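Local structure of nird-like protein (Hydrogenobacter thermophilus, 4CH7) at residues E170-I175 and S209-R214. The protein catalyses the decarboxylation of siroheme to didecarboxysiroheme, a step in heme d1 biosynthesis. Residues are numbered along the deposited sequence; the frame is centred on the assembly and turned at random.
Sequences EEEKRI and SALKER
E172 OE2 accepts a hydrogen bond of 2.8 Å from R214 NH1, and the opposite charges make the pair a salt bridge. The two side chains approach from opposite directions. R214 NH1 comes to the syn side of E172 OE2 but is tilted 28° out of the carboxylate plane, while OE2 sits at the edge of the guanidinium, near its plane. The two planes are turned 46° apart, and a single N-H carries the direct bond, with an angle of 149° at the hydrogen. E172 OE1 takes a hydrogen from a water at 2.6 Å; R214 NH2 gives that water a weak bond of 3.1 Å, so one water closes a second, looser link. OE1 also accepts the backbone N-H of T169. Glutamate thus offers a charge and two oxygens to R214, the water and T169. Arginine suits the far side because its long chain spans the gap, the bend at chi3 turning its head to E172, with L211 CD2 3.7 Å above one face of the R214 guanidinium, near the rim. Next to the ion pair, L211 CD2 lies 3.9 Å from E172 OE2, and L211 CD1 touches I175 CG2 at 4.4 Å; branched apolar residues suit this buried side. Were E172 an alanine, R214 would probably lose its charge partner and its head would be freer to swing. Both segments belong to the second helix-turn-helix domain: 170-179 is its first helix, and 201-213 follows helix 191-196 and leads into strand 217-222, which pairs antiparallel with strand 53-57.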
ATOM      1  N   GLU A 170       2.643  -4.631  22.552  1.00 54.75           N
ATOM      2  CA  GLU A 170       1.243  -4.987  22.350  1.00 58.86           C
ATOM      3  C   GLU A 170       0.329  -3.776  22.533  1.00 55.33           C
ATOM      4  O   GLU A 170      -0.783  -3.751  22.011  1.00 51.73           O
ATOM      5  CB  GLU A 170       0.837  -6.120  23.292  1.00 61.52           C
ATOM      6  CG  GLU A 170       1.668  -7.385  23.123  1.00 62.27           C
ATOM      7  CD  GLU A 170       1.466  -8.047  21.772  1.00 63.74           C
ATOM      8  OE1 GLU A 170       0.317  -8.070  21.283  1.00 64.01           O
ATOM      9  OE2 GLU A 170       2.456  -8.552  21.203  1.00 68.87           O
ATOM     10  N   GLU A 171       0.804  -2.774  23.268  1.00 48.09           N
ATOM     11  CA  GLU A 171       0.054  -1.532  23.431  1.00 54.46           C
ATOM     12  C   GLU A 171       0.068  -0.727  22.134  1.00 51.22           C
ATOM     13  O   GLU A 171      -0.967  -0.223  21.695  1.00 52.43           O
ATOM     14  CB  GLU A 171       0.625  -0.686  24.571  1.00 53.97           C
ATOM     15  CG  GLU A 171      -0.142   0.609  24.809  1.00 51.25           C
ATOM     16  CD  GLU A 171       0.430   1.434  25.940  1.00 52.21           C
ATOM     17  OE1 GLU A 171       1.439   2.134  25.719  1.00 61.32           O
ATOM     18  OE2 GLU A 171      -0.140   1.387  27.048  1.00 53.09           O
ATOM     19  N   GLU A 172       1.247  -0.613  21.528  1.00 51.60           N
ATOM     20  CA  GLU A 172       1.396   0.086  20.257  1.00 51.69           C
ATOM     21  C   GLU A 172       0.612  -0.624  19.154  1.00 55.36           C
ATOM     22  O   GLU A 172       0.092   0.019  18.242  1.00 43.14           O
ATOM     23  CB  GLU A 172       2.876   0.208  19.879  1.00 51.80           C
ATOM     24  CG  GLU A 172       3.688   1.115  20.807  1.00 49.07           C
ATOM     25  CD  GLU A 172       5.186   0.999  20.587  1.00 56.04           C
ATOM     26  OE1 GLU A 172       5.664  -0.118  20.304  1.00 64.56           O
ATOM     27  OE2 GLU A 172       5.888   2.026  20.707  1.00 60.49           O
ATOM     28  N   LYS A 173       0.526  -1.950  19.246  1.00 47.37           N
ATOM     29  CA  LYS A 173      -0.273  -2.736  18.311  1.00 49.49           C
ATOM     30  C   LYS A 173      -1.750  -2.380  18.435  1.00 44.59           C
ATOM     31  O   LYS A 173      -2.434  -2.187  17.430  1.00 53.22           O
ATOM     32  CB  LYS A 173      -0.079  -4.232  18.556  1.00 55.20           C
ATOM     33  CG  LYS A 173       1.259  -4.785  18.087  1.00 56.67           C
ATOM     34  CD  LYS A 173       1.269  -6.305  18.171  1.00 56.60           C
ATOM     35  CE  LYS A 173       2.617  -6.881  17.767  1.00 70.32           C
ATOM     36  NZ  LYS A 173       2.622  -8.374  17.818  1.00 73.33           N
ATOM     37  N   ARG A 174      -2.234  -2.300  19.674  1.00 46.70           N
ATOM     38  CA  ARG A 174      -3.617  -1.906  19.941  1.00 46.37           C
ATOM     39  C   ARG A 174      -3.879  -0.481  19.457  1.00 51.49           C
ATOM     40  O   ARG A 174      -4.926  -0.197  18.877  1.00 44.05           O
ATOM     41  CB  ARG A 174      -3.929  -1.998  21.437  1.00 54.71           C
ATOM     42  CG  ARG A 174      -3.932  -3.408  22.005  1.00 57.14           C
ATOM     43  CD  ARG A 174      -4.550  -3.430  23.400  1.00 69.73           C
ATOM     44  NE  ARG A 174      -3.908  -2.484  24.310  1.00 72.39           N
ATOM     45  CZ  ARG A 174      -2.892  -2.788  25.111  1.00 67.64           C
ATOM     46  NH1 ARG A 174      -2.394  -4.016  25.120  1.00 71.42           N
ATOM     47  NH2 ARG A 174      -2.370  -1.866  25.908  1.00 73.86           N
ATOM     48  N   ILE A 175      -2.920   0.407  19.709  1.00 45.28           N
ATOM     49  CA  ILE A 175      -2.992   1.792  19.246  1.00 47.81           C
ATOM     50  C   ILE A 175      -3.170   1.847  17.730  1.00 42.58           C
ATOM     51  O   ILE A 175      -4.111   2.463  17.232  1.00 44.95           O
ATOM     52  CB  ILE A 175      -1.734   2.591  19.650  1.00 48.06           C
ATOM     53  CG1 ILE A 175      -1.735   2.881  21.151  1.00 44.82           C
ATOM     54  CG2 ILE A 175      -1.653   3.896  18.875  1.00 44.60           C
ATOM     55  CD1 ILE A 175      -0.506   3.634  21.631  1.00 42.25           C
ATOM     56  N   SER A 209       3.006  10.673  18.796  1.00 45.09           N
ATOM     57  CA  SER A 209       4.131  11.529  18.448  1.00 44.16           C
ATOM     58  C   SER A 209       5.418  10.718  18.344  1.00 52.83           C
ATOM     59  O   SER A 209       6.177  10.871  17.392  1.00 47.69           O
ATOM     60  CB  SER A 209       4.289  12.646  19.480  1.00 47.77           C
ATOM     61  OG  SER A 209       3.102  13.405  19.591  1.00 49.08           O
ATOM     62  N   ALA A 210       5.648   9.845  19.320  1.00 47.39           N
ATOM     63  CA  ALA A 210       6.843   9.006  19.346  1.00 47.65           C
ATOM     64  C   ALA A 210       6.905   8.072  18.141  1.00 45.56           C
ATOM     65  O   ALA A 210       7.974   7.855  17.570  1.00 48.98           O
ATOM     66  CB  ALA A 210       6.901   8.211  20.638  1.00 42.80           C
ATOM     67  N   LEU A 211       5.758   7.508  17.774  1.00 46.56           N
ATOM     68  CA  LEU A 211       5.661   6.663  16.590  1.00 48.45           C
ATOM     69  C   LEU A 211       5.961   7.468  15.328  1.00 50.40           C
ATOM     70  O   LEU A 211       6.548   6.950  14.376  1.00 47.47           O
ATOM     71  CB  LEU A 211       4.274   6.022  16.496  1.00 47.33           C
ATOM     72  CG  LEU A 211       3.945   4.954  17.536  1.00 51.67           C
ATOM     73  CD1 LEU A 211       2.505   4.493  17.421  1.00 48.27           C
ATOM     74  CD2 LEU A 211       4.890   3.779  17.389  1.00 57.30           C
ATOM     75  N   LYS A 212       5.559   8.737  15.327  1.00 53.43           N
ATOM     76  CA  LYS A 212       5.832   9.624  14.202  1.00 48.64           C
ATOM     77  C   LYS A 212       7.316   9.977  14.143  1.00 58.19           C
ATOM     78  O   LYS A 212       7.906  10.032  13.063  1.00 53.75           O
ATOM     79  CB  LYS A 212       4.983  10.895  14.284  1.00 51.65           C
ATOM     80  CG  LYS A 212       5.181  11.826  13.101  1.00 54.60           C
ATOM     81  CD  LYS A 212       3.859  12.253  12.487  1.00 57.87           C
ATOM     82  CE  LYS A 212       3.345  13.538  13.101  1.00 60.79           C
ATOM     83  NZ  LYS A 212       2.148  14.062  12.389  1.00 65.27           N
ATOM     84  N   GLU A 213       7.913  10.204  15.311  1.00 53.97           N
ATOM     85  CA  GLU A 213       9.345  10.465  15.403  1.00 62.91           C
ATOM     86  C   GLU A 213      10.132   9.270  14.873  1.00 65.02           C
ATOM     87  O   GLU A 213      11.190   9.427  14.262  1.00 71.34           O
ATOM     88  CB  GLU A 213       9.746  10.737  16.854  1.00 64.49           C
ATOM     89  CG  GLU A 213       9.083  11.951  17.482  1.00 69.85           C
ATOM     90  CD  GLU A 213       9.022  11.855  18.995  1.00 72.06           C
ATOM     91  OE1 GLU A 213       9.850  11.123  19.578  1.00 81.41           O
ATOM     92  OE2 GLU A 213       8.143  12.506  19.598  1.00 65.90           O
ATOM     93  N   ARG A 214       9.601   8.074  15.113  1.00 60.31           N
ATOM     94  CA  ARG A 214      10.251   6.840  14.691  1.00 52.05           C
ATOM     95  C   ARG A 214       9.897   6.479  13.251  1.00 59.72           C
ATOM     96  O   ARG A 214      10.464   5.543  12.686  1.00 60.86           O
ATOM     97  CB  ARG A 214       9.870   5.693  15.630  1.00 57.13           C
ATOM     98  CG  ARG A 214      10.463   5.810  17.029  1.00 54.50           C
ATOM     99  CD  ARG A 214       9.676   4.987  18.038  1.00 55.82           C
ATOM    100  NE  ARG A 214       9.457   3.617  17.581  1.00 56.59           N
ATOM    101  CZ  ARG A 214       8.677   2.737  18.201  1.00 58.18           C
ATOM    102  NH1 ARG A 214       8.035   3.078  19.308  1.00 61.68           N
ATOM    103  NH2 ARG A 214       8.532   1.514  17.712  1.00 64.37           N
TER
HETATM  104  O   HOH W   1       8.203  -0.592  19.982  1.00 59.98           O